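Local coordinates for protein accelerated cell death 11 (Arabidopsis thaliana, PDB 4NT1) that carries ceramide-1-phosphate and phytoceramide-1-phosphate between membranes, at residues S45-C50 / D110-L115; I53-A58 / K134-V139; K85-D90 / K201-D206. One frame throughout, in Å; residues are numbered along the deposited sequence.

From the N terminus the chain passes 45-50 on helix 34-51, then 53-58 leading into helix 57-63, then 85-90 at the end of helix 79-88. Their partners follow in the same order: 110-115 on helix 98-121 closes contact 1, 134-139 on helix 129-139 closes contact 2, and 201-206, after helix 173-199, closes contact 3. Every pair of contacts crosses along the chain; none nests. Contact 1 joins helix 34-51 to helix 98-121, and contact 2 the start of helix 57-63 to helix 129-139; they adjoin, Met111 SD lying 3.5 Å from Phe55 CE2. Contact 3, its centre about 26 Å from either, ties the C-terminal tail to helix 79-88 at the surface.

Contact 1 of 3, residues S45-C50 / D110-L115; sequences SPLFGC and DMVKVL
A Met-aromatic contact in the buried helical core of the GLTP fold joins Phe48 of helix 34-51 to Met111 of helix 98-121. The sulfur sits at the edge of the phenyl ring: Met111 SD is 5.4 Å from the ring centroid and 85° off the ring normal. Its methyl reaches further, with Met111 CE 3.6 Å from Phe48 CE1. Met111 leaves its helix with CG anti to the backbone N (chi1 -161°) and then bends at chi2 and chi3, which turns the methyl back to the ring.

Val112, the next residue, uses its two branches on two partners. CG2 meets the ring carbon next to CE1, 3.9 Å from Phe48 CZ, while Val112 CG1 touches Leu47 CD1, also at 3.9 Å. The Leu47 and Val112 side chains cross at about a right angle, so methyl meets methyl without the two lying alongside each other.

No hydrogen bond passes between 45-50 and 110-115. The axes of these short helical pieces come no closer than 11.3 Å and run at 58° to one another, so the gap is bridged by side chains; even the nearest CA atoms, of Leu47 and Val112, are 8.4 Å apart. Helix 34-51 is kinked at Pro46, just before the two residues that make the contact.

The ring of Phe48 also meets that of Tyr62, and Val112 packs against Tyr183 of helix 173-199. The side chains of Phe48 and Met111 each lie about 8 Å from a lipid-binding residue, Asp61 and His144 respectively. This is apolar helix-to-helix packing of the all-helical GLTP fold, close to its lipid-binding residues.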
loop_
_atom_site.group_PDB
_atom_site.type_symbol
_atom_site.label_atom_id
_atom_site.label_comp_id
_atom_site.label_asym_id
_atom_site.label_seq_id
_atom_site.Cartn_x
_atom_site.Cartn_y
_atom_site.Cartn_z
ATOM N N SER A 45 -0.427 2.697 -6.981
ATOM C CA SER A 45 0.548 3.797 -7.061
ATOM C C SER A 45 -0.045 5.180 -7.372
ATOM O O SER A 45 0.336 6.169 -6.747
ATOM C CB SER A 45 1.668 3.475 -8.060
ATOM O OG SER A 45 2.412 2.349 -7.640
ATOM N N PRO A 46 -0.959 5.267 -8.350
ATOM C CA PRO A 46 -1.431 6.605 -8.730
ATOM C C PRO A 46 -2.264 7.292 -7.653
ATOM O O PRO A 46 -2.456 8.501 -7.731
ATOM C CB PRO A 46 -2.294 6.341 -9.979
ATOM C CG PRO A 46 -1.858 4.986 -10.477
ATOM C CD PRO A 46 -1.493 4.219 -9.243
ATOM N N LEU A 47 -2.746 6.555 -6.657
ATOM C CA LEU A 47 -3.515 7.189 -5.593
ATOM C C LEU A 47 -2.692 8.235 -4.842
ATOM O O LEU A 47 -3.221 9.267 -4.433
ATOM C CB LEU A 47 -4.061 6.158 -4.602
ATOM C CG LEU A 47 -4.989 5.075 -5.142
ATOM C CD1 LEU A 47 -5.319 4.081 -4.036
ATOM C CD2 LEU A 47 -6.269 5.669 -5.738
ATOM N N PHE A 48 -1.402 7.974 -4.651
ATOM C CA PHE A 48 -0.575 8.910 -3.891
ATOM C C PHE A 48 -0.484 10.256 -4.602
ATOM O O PHE A 48 -0.536 11.308 -3.965
ATOM C CB PHE A 48 0.810 8.331 -3.614
ATOM C CG PHE A 48 0.787 7.147 -2.696
ATOM C CD1 PHE A 48 0.689 7.317 -1.326
ATOM C CD2 PHE A 48 0.852 5.860 -3.205
ATOM C CE1 PHE A 48 0.663 6.231 -0.479
ATOM C CE2 PHE A 48 0.819 4.767 -2.365
ATOM C CZ PHE A 48 0.727 4.955 -0.995
ATOM N N GLY A 49 -0.376 10.215 -5.927
ATOM C CA GLY A 49 -0.322 11.431 -6.715
ATOM C C GLY A 49 -1.621 12.198 -6.590
ATOM O O GLY A 49 -1.622 13.427 -6.556
ATOM N N CYS A 50 -2.730 11.464 -6.517
ATOM C CA CYS A 50 -4.042 12.065 -6.336
ATOM C C CYS A 50 -4.114 12.917 -5.077
ATOM O O CYS A 50 -4.763 13.957 -5.080
ATOM C CB CYS A 50 -5.136 10.994 -6.292
ATOM S SG CYS A 50 -5.483 10.229 -7.885
ATOM N N ASP A 110 -0.690 -0.656 3.485
ATOM C CA ASP A 110 -1.273 -0.426 4.802
ATOM C C ASP A 110 -1.750 1.022 4.918
ATOM O O ASP A 110 -2.857 1.273 5.399
ATOM C CB ASP A 110 -0.234 -0.769 5.888
ATOM C CG ASP A 110 -0.850 -1.022 7.255
ATOM O OD1 ASP A 110 -2.075 -1.234 7.342
ATOM O OD2 ASP A 110 -0.084 -1.020 8.252
ATOM N N MET A 111 -0.950 1.983 4.455
ATOM C CA MET A 111 -1.403 3.378 4.517
ATOM C C MET A 111 -2.704 3.591 3.731
ATOM O O MET A 111 -3.594 4.314 4.173
ATOM C CB MET A 111 -0.340 4.370 4.029
ATOM C CG MET A 111 -0.619 5.820 4.534
ATOM S SD MET A 111 -0.120 7.105 3.371
ATOM C CE MET A 111 -1.523 7.162 2.248
ATOM N N VAL A 112 -2.799 2.977 2.557
ATOM C CA VAL A 112 -4.007 3.092 1.747
ATOM C C VAL A 112 -5.177 2.424 2.468
ATOM O O VAL A 112 -6.275 2.978 2.517
ATOM C CB VAL A 112 -3.823 2.539 0.317
ATOM C CG1 VAL A 112 -5.159 2.592 -0.459
ATOM C CG2 VAL A 112 -2.752 3.340 -0.431
ATOM N N LYS A 113 -4.936 1.257 3.056
ATOM C CA LYS A 113 -5.976 0.601 3.842
ATOM C C LYS A 113 -6.531 1.517 4.941
ATOM O O LYS A 113 -7.744 1.628 5.102
ATOM C CB LYS A 113 -5.473 -0.696 4.482
ATOM C CG LYS A 113 -6.558 -1.417 5.290
ATOM C CD LYS A 113 -6.026 -2.579 6.108
ATOM C CE LYS A 113 -5.442 -2.119 7.415
ATOM N NZ LYS A 113 -5.885 -3.011 8.522
ATOM N N VAL A 114 -5.645 2.158 5.705
ATOM C CA VAL A 114 -6.085 3.045 6.792
ATOM C C VAL A 114 -6.750 4.290 6.235
ATOM O O VAL A 114 -7.767 4.749 6.752
ATOM C CB VAL A 114 -4.917 3.463 7.714
ATOM C CG1 VAL A 114 -5.392 4.484 8.773
ATOM C CG2 VAL A 114 -4.308 2.237 8.377
ATOM N N LEU A 115 -6.168 4.841 5.177
ATOM C CA LEU A 115 -6.794 5.960 4.488
ATOM C C LEU A 115 -8.256 5.646 4.136
ATOM O O LEU A 115 -9.166 6.426 4.457
ATOM C CB LEU A 115 -6.016 6.307 3.219
ATOM C CG LEU A 115 -6.708 7.358 2.358
ATOM C CD1 LEU A 115 -6.704 8.697 3.095
ATOM C CD2 LEU A 115 -5.980 7.486 1.035
#

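Contact 2 of 3, residues I53-A58 / K134-V139; sequences IAFKFA and KSYAQV
The Tyr136 ring has Phe57 CZ at its edge, in its plane, while one face of the Phe57 ring carries Ala58 CB, displaced toward the rim. This small aromatic cluster of the GLTP fold lies beside the lipid-binding residues Asp61 and His144. The rings of Phe57 and Tyr136 are inclined at 62° with centroids 5.5 Å apart, an oblique pair. They touch along one side, where Phe57 CE2 comes 3.6 Å from Tyr136 CE1. With its CG between the backbone N and the carbonyl carbon (chi1 72°), Phe57 turns its ring toward Tyr136 of helix 129-139.

The hydroxyl of Tyr136 is hydrogen-bonded to ND1 of His144, one of the residues that bind the sphingoid lipid, so Tyr136 is a second-shell group that can fix the turn of that imidazole. His144 and Phe140 also make edge-to-face contacts with Phe57, whose side chain lies about 3 Å from that of Asp61, another lipid-binding residue.

Phe55, on the turn before helix 57-63, slides past Tyr136 in the opposite direction, and its CE2 stops 4.2 Å from Tyr136 CB.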
loop_
_atom_site.group_PDB
_atom_site.type_symbol
_atom_site.label_atom_id
_atom_site.label_comp_id
_atom_site.label_asym_id
_atom_site.label_seq_id
_atom_site.Cartn_x
_atom_site.Cartn_y
_atom_site.Cartn_z
ATOM N N ILE A 53 0.834 17.111 -2.999
ATOM C CA ILE A 53 2.214 17.303 -2.564
ATOM C C ILE A 53 2.547 16.746 -1.176
ATOM O O ILE A 53 3.692 16.408 -0.901
ATOM C CB ILE A 53 2.623 18.797 -2.672
ATOM C CG1 ILE A 53 4.059 19.000 -2.189
ATOM C CG2 ILE A 53 1.653 19.684 -1.894
ATOM C CD1 ILE A 53 5.093 18.312 -3.059
ATOM N N ALA A 54 1.550 16.623 -0.304
ATOM C CA ALA A 54 1.804 16.066 1.022
ATOM C C ALA A 54 2.457 14.693 0.886
ATOM O O ALA A 54 3.270 14.287 1.715
ATOM C CB ALA A 54 0.522 15.971 1.835
ATOM N N PHE A 55 2.088 13.988 -0.176
ATOM C CA PHE A 55 2.507 12.603 -0.362
ATOM C C PHE A 55 3.556 12.409 -1.452
ATOM O O PHE A 55 3.702 11.315 -1.993
ATOM C CB PHE A 55 1.279 11.704 -0.578
ATOM C CG PHE A 55 0.403 11.626 0.636
ATOM C CD1 PHE A 55 -0.582 12.575 0.853
ATOM C CD2 PHE A 55 0.610 10.643 1.589
ATOM C CE1 PHE A 55 -1.370 12.533 1.989
ATOM C CE2 PHE A 55 -0.173 10.583 2.726
ATOM C CZ PHE A 55 -1.171 11.538 2.931
ATOM N N LYS A 56 4.315 13.463 -1.738
ATOM C CA LYS A 56 5.440 13.360 -2.665
ATOM C C LYS A 56 6.440 12.278 -2.250
ATOM O O LYS A 56 7.074 11.657 -3.106
ATOM C CB LYS A 56 6.133 14.714 -2.803
ATOM C CG LYS A 56 7.320 14.735 -3.748
ATOM C CD LYS A 56 7.802 16.174 -3.935
ATOM C CE LYS A 56 9.259 16.229 -4.387
ATOM N NZ LYS A 56 9.736 17.634 -4.556
ATOM N N PHE A 57 6.574 12.048 -0.943
ATOM C CA PHE A 57 7.508 11.046 -0.425
ATOM C C PHE A 57 7.216 9.666 -1.003
ATOM O O PHE A 57 8.110 8.831 -1.149
ATOM C CB PHE A 57 7.469 10.978 1.116
ATOM C CG PHE A 57 6.211 10.346 1.678
ATOM C CD1 PHE A 57 6.110 8.966 1.811
ATOM C CD2 PHE A 57 5.142 11.131 2.084
ATOM C CE1 PHE A 57 4.954 8.385 2.318
ATOM C CE2 PHE A 57 3.984 10.558 2.593
ATOM C CZ PHE A 57 3.895 9.180 2.713
ATOM N N ALA A 58 5.950 9.427 -1.312
ATOM C CA ALA A 58 5.520 8.112 -1.758
ATOM C C ALA A 58 6.067 7.779 -3.140
ATOM O O ALA A 58 6.106 6.615 -3.536
ATOM C CB ALA A 58 4.006 8.052 -1.759
ATOM N N LYS A 134 -4.350 10.971 9.574
ATOM C CA LYS A 134 -4.345 9.811 10.463
ATOM C C LYS A 134 -3.641 8.605 9.843
ATOM O O LYS A 134 -2.926 7.872 10.527
ATOM C CB LYS A 134 -5.766 9.429 10.872
ATOM C CG LYS A 134 -6.392 10.387 11.878
ATOM C CD LYS A 134 -7.842 10.013 12.155
ATOM C CE LYS A 134 -8.464 10.926 13.205
ATOM N NZ LYS A 134 -9.867 10.534 13.532
ATOM N N SER A 135 -3.845 8.393 8.549
ATOM C CA SER A 135 -3.210 7.254 7.895
ATOM C C SER A 135 -1.703 7.498 7.775
ATOM O O SER A 135 -0.908 6.584 7.965
ATOM C CB SER A 135 -3.853 6.966 6.531
ATOM O OG SER A 135 -3.705 8.064 5.648
ATOM N N TYR A 136 -1.308 8.735 7.486
ATOM C CA TYR A 136 0.116 9.046 7.400
ATOM C C TYR A 136 0.800 8.883 8.754
ATOM O O TYR A 136 1.859 8.256 8.859
ATOM C CB TYR A 136 0.365 10.468 6.879
ATOM C CG TYR A 136 1.812 10.837 7.010
ATOM C CD1 TYR A 136 2.737 10.419 6.060
ATOM C CD2 TYR A 136 2.276 11.543 8.116
ATOM C CE1 TYR A 136 4.077 10.721 6.186
ATOM C CE2 TYR A 136 3.628 11.849 8.249
ATOM C CZ TYR A 136 4.517 11.430 7.286
ATOM O OH TYR A 136 5.853 11.729 7.400
ATOM N N ALA A 137 0.184 9.442 9.791
ATOM C CA ALA A 137 0.784 9.431 11.129
ATOM C C ALA A 137 0.894 8.017 11.700
ATOM O O ALA A 137 1.840 7.699 12.406
ATOM C CB ALA A 137 -0.012 10.331 12.073
ATOM N N GLN A 138 -0.080 7.164 11.400
ATOM C CA GLN A 138 -0.022 5.791 11.887
ATOM C C GLN A 138 1.012 4.953 11.141
ATOM O O GLN A 138 1.761 4.190 11.751
ATOM C CB GLN A 138 -1.386 5.105 11.797
ATOM C CG GLN A 138 -1.368 3.655 12.278
ATOM C CD GLN A 138 -2.693 2.949 12.059
ATOM O OE1 GLN A 138 -3.755 3.546 12.222
ATOM N NE2 GLN A 138 -2.637 1.675 11.676
ATOM N N VAL A 139 1.043 5.084 9.819
ATOM C CA VAL A 139 1.834 4.165 9.004
ATOM C C VAL A 139 3.238 4.663 8.664
ATOM O O VAL A 139 4.209 3.917 8.792
ATOM C CB VAL A 139 1.063 3.765 7.713
ATOM C CG1 VAL A 139 1.913 2.844 6.832
ATOM C CG2 VAL A 139 -0.251 3.092 8.084
#

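Contact 3 of 3, residues K85-D90 / K201-D206; sequences KDIEAD and KQLGID
The carbonyl oxygen of Leu203, whose side chain packs on Ile87, accepts a hydrogen bond from Arg93 NH2 and a weak one from NE1 of the C-terminal Trp207. Leu203 N bonds to Phe198 O and Gln202 N to Leu199 O, a Schellman motif that ends helix 173-199, with Gln202 at positive phi as its C' residue. The backbone of Leu203 is thus held at both its N and its O.

Across the gap stands Ile87, in the last turn of helix 79-88. Its chain is extended toward 201-206 (chi2 166°), and the terminal methyl makes the closest approaches. Ile87 CD1 lies 3.8 Å from Lys201 CG. On its other contact, Ile87 CD1 is 4.3 Å from Leu203 CD1. The methyl therefore meets the base of a lysine and the tip of a leucine. The Lys201 chain crosses that of Ile87 at about a right angle; a bend at chi2 (-56°) then carries its charged end away from the contact.

Helix 79-88 also ends in a Schellman motif, with Asp90 at positive phi. Further along the tail, Ile205 O bonds to Arg107 NH2 of helix 98-121, so the C-terminal tail is fastened to the body of the fold by backbone carbonyls and arginines, whereas no hydrogen bond joins it to 85-90. What joins these two segments is apolar surface packing, burying 106 Å² in all, both sides summed, with the lysine contributing its methylenes rather than its charge.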
loop_
_atom_site.group_PDB
_atom_site.type_symbol
_atom_site.label_atom_id
_atom_site.label_comp_id
_atom_site.label_asym_id
_atom_site.label_seq_id
_atom_site.Cartn_x
_atom_site.Cartn_y
_atom_site.Cartn_z
ATOM N N LYS A 85 15.489 -16.606 -0.574
ATOM C CA LYS A 85 16.778 -16.375 -1.237
ATOM C C LYS A 85 17.562 -15.222 -0.598
ATOM O O LYS A 85 18.798 -15.259 -0.538
ATOM C CB LYS A 85 16.603 -16.162 -2.746
ATOM C CG LYS A 85 16.044 -17.398 -3.468
ATOM C CD LYS A 85 15.636 -17.067 -4.898
ATOM C CE LYS A 85 16.830 -17.013 -5.821
ATOM N NZ LYS A 85 17.448 -18.364 -5.998
ATOM N N ASP A 86 16.848 -14.205 -0.114
ATOM C CA ASP A 86 17.514 -13.116 0.603
ATOM C C ASP A 86 18.051 -13.595 1.951
ATOM O O ASP A 86 19.112 -13.161 2.393
ATOM C CB ASP A 86 16.573 -11.929 0.823
ATOM C CG ASP A 86 16.469 -11.030 -0.396
ATOM O OD1 ASP A 86 17.381 -11.067 -1.254
ATOM O OD2 ASP A 86 15.488 -10.263 -0.482
ATOM N N ILE A 87 17.301 -14.473 2.615
ATOM C CA ILE A 87 17.751 -15.032 3.892
ATOM C C ILE A 87 19.006 -15.892 3.683
ATOM O O ILE A 87 19.955 -15.839 4.471
ATOM C CB ILE A 87 16.632 -15.862 4.573
ATOM C CG1 ILE A 87 15.462 -14.951 4.972
ATOM C CG2 ILE A 87 17.175 -16.583 5.797
ATOM C CD1 ILE A 87 14.172 -15.705 5.353
ATOM N N GLU A 88 19.000 -16.666 2.607
ATOM C CA GLU A 88 20.110 -17.561 2.276
ATOM C C GLU A 88 21.391 -16.766 2.014
ATOM O O GLU A 88 22.485 -17.163 2.427
ATOM C CB GLU A 88 19.738 -18.390 1.048
ATOM C CG GLU A 88 20.711 -19.494 0.690
ATOM C CD GLU A 88 20.074 -20.549 -0.204
ATOM O OE1 GLU A 88 19.371 -20.176 -1.173
ATOM O OE2 GLU A 88 20.267 -21.755 0.068
ATOM N N ALA A 89 21.250 -15.638 1.331
ATOM C CA ALA A 89 22.394 -14.796 0.992
ATOM C C ALA A 89 22.699 -13.785 2.089
ATOM O O ALA A 89 23.665 -13.018 1.986
ATOM C CB ALA A 89 22.142 -14.082 -0.316
ATOM N N ASP A 90 21.866 -13.775 3.128
ATOM C CA ASP A 90 22.013 -12.843 4.244
ATOM C C ASP A 90 22.016 -11.388 3.786
ATOM O O ASP A 90 22.830 -10.593 4.252
ATOM C CB ASP A 90 23.293 -13.155 5.033
ATOM C CG ASP A 90 23.208 -12.726 6.490
ATOM O OD1 ASP A 90 22.096 -12.418 6.970
ATOM O OD2 ASP A 90 24.260 -12.712 7.166
ATOM N N LYS A 201 10.210 -15.407 10.398
ATOM C CA LYS A 201 11.635 -15.622 10.143
ATOM C C LYS A 201 12.499 -14.706 11.007
ATOM O O LYS A 201 13.695 -14.545 10.750
ATOM C CB LYS A 201 11.957 -15.427 8.660
ATOM C CG LYS A 201 11.359 -16.504 7.757
ATOM C CD LYS A 201 11.807 -17.896 8.203
ATOM C CE LYS A 201 11.478 -18.961 7.163
ATOM N NZ LYS A 201 10.011 -19.139 6.963
ATOM N N GLN A 202 11.886 -14.106 12.023
ATOM C CA GLN A 202 12.594 -13.221 12.953
ATOM C C GLN A 202 13.304 -12.055 12.266
ATOM O O GLN A 202 14.368 -11.629 12.715
ATOM C CB GLN A 202 13.626 -14.010 13.774
ATOM C CG GLN A 202 13.022 -14.996 14.764
ATOM C CD GLN A 202 12.606 -16.298 14.107
ATOM O OE1 GLN A 202 13.310 -16.824 13.239
ATOM N NE2 GLN A 202 11.456 -16.824 14.514
ATOM N N LEU A 203 12.719 -11.525 11.193
ATOM C CA LEU A 203 13.386 -10.479 10.432
ATOM C C LEU A 203 13.064 -9.063 10.906
ATOM O O LEU A 203 13.754 -8.119 10.536
ATOM C CB LEU A 203 13.033 -10.592 8.946
ATOM C CG LEU A 203 13.262 -11.933 8.255
ATOM C CD1 LEU A 203 12.902 -11.829 6.764
ATOM C CD2 LEU A 203 14.702 -12.387 8.439
ATOM N N GLY A 204 11.992 -8.917 11.682
ATOM C CA GLY A 204 11.515 -7.613 12.098
ATOM C C GLY A 204 10.776 -6.924 10.967
ATOM O O GLY A 204 10.928 -7.317 9.808
ATOM N N ILE A 205 9.986 -5.896 11.288
ATOM C CA ILE A 205 9.287 -5.132 10.258
ATOM C C ILE A 205 9.433 -3.626 10.441
ATOM O O ILE A 205 8.790 -2.846 9.742
ATOM C CB ILE A 205 7.779 -5.487 10.203
ATOM C CG1 ILE A 205 7.089 -5.106 11.518
ATOM C CG2 ILE A 205 7.591 -6.957 9.878
ATOM C CD1 ILE A 205 5.584 -5.362 11.519
ATOM N N ASP A 206 10.290 -3.211 11.365
ATOM C CA ASP A 206 10.368 -1.791 11.697
ATOM C C ASP A 206 11.626 -1.105 11.150
ATOM O O ASP A 206 11.934 0.034 11.509
ATOM C CB ASP A 206 10.205 -1.598 13.217
ATOM C CG ASP A 206 8.817 -2.017 13.720
ATOM O OD1 ASP A 206 7.804 -1.633 13.091
ATOM O OD2 ASP A 206 8.743 -2.742 14.735
#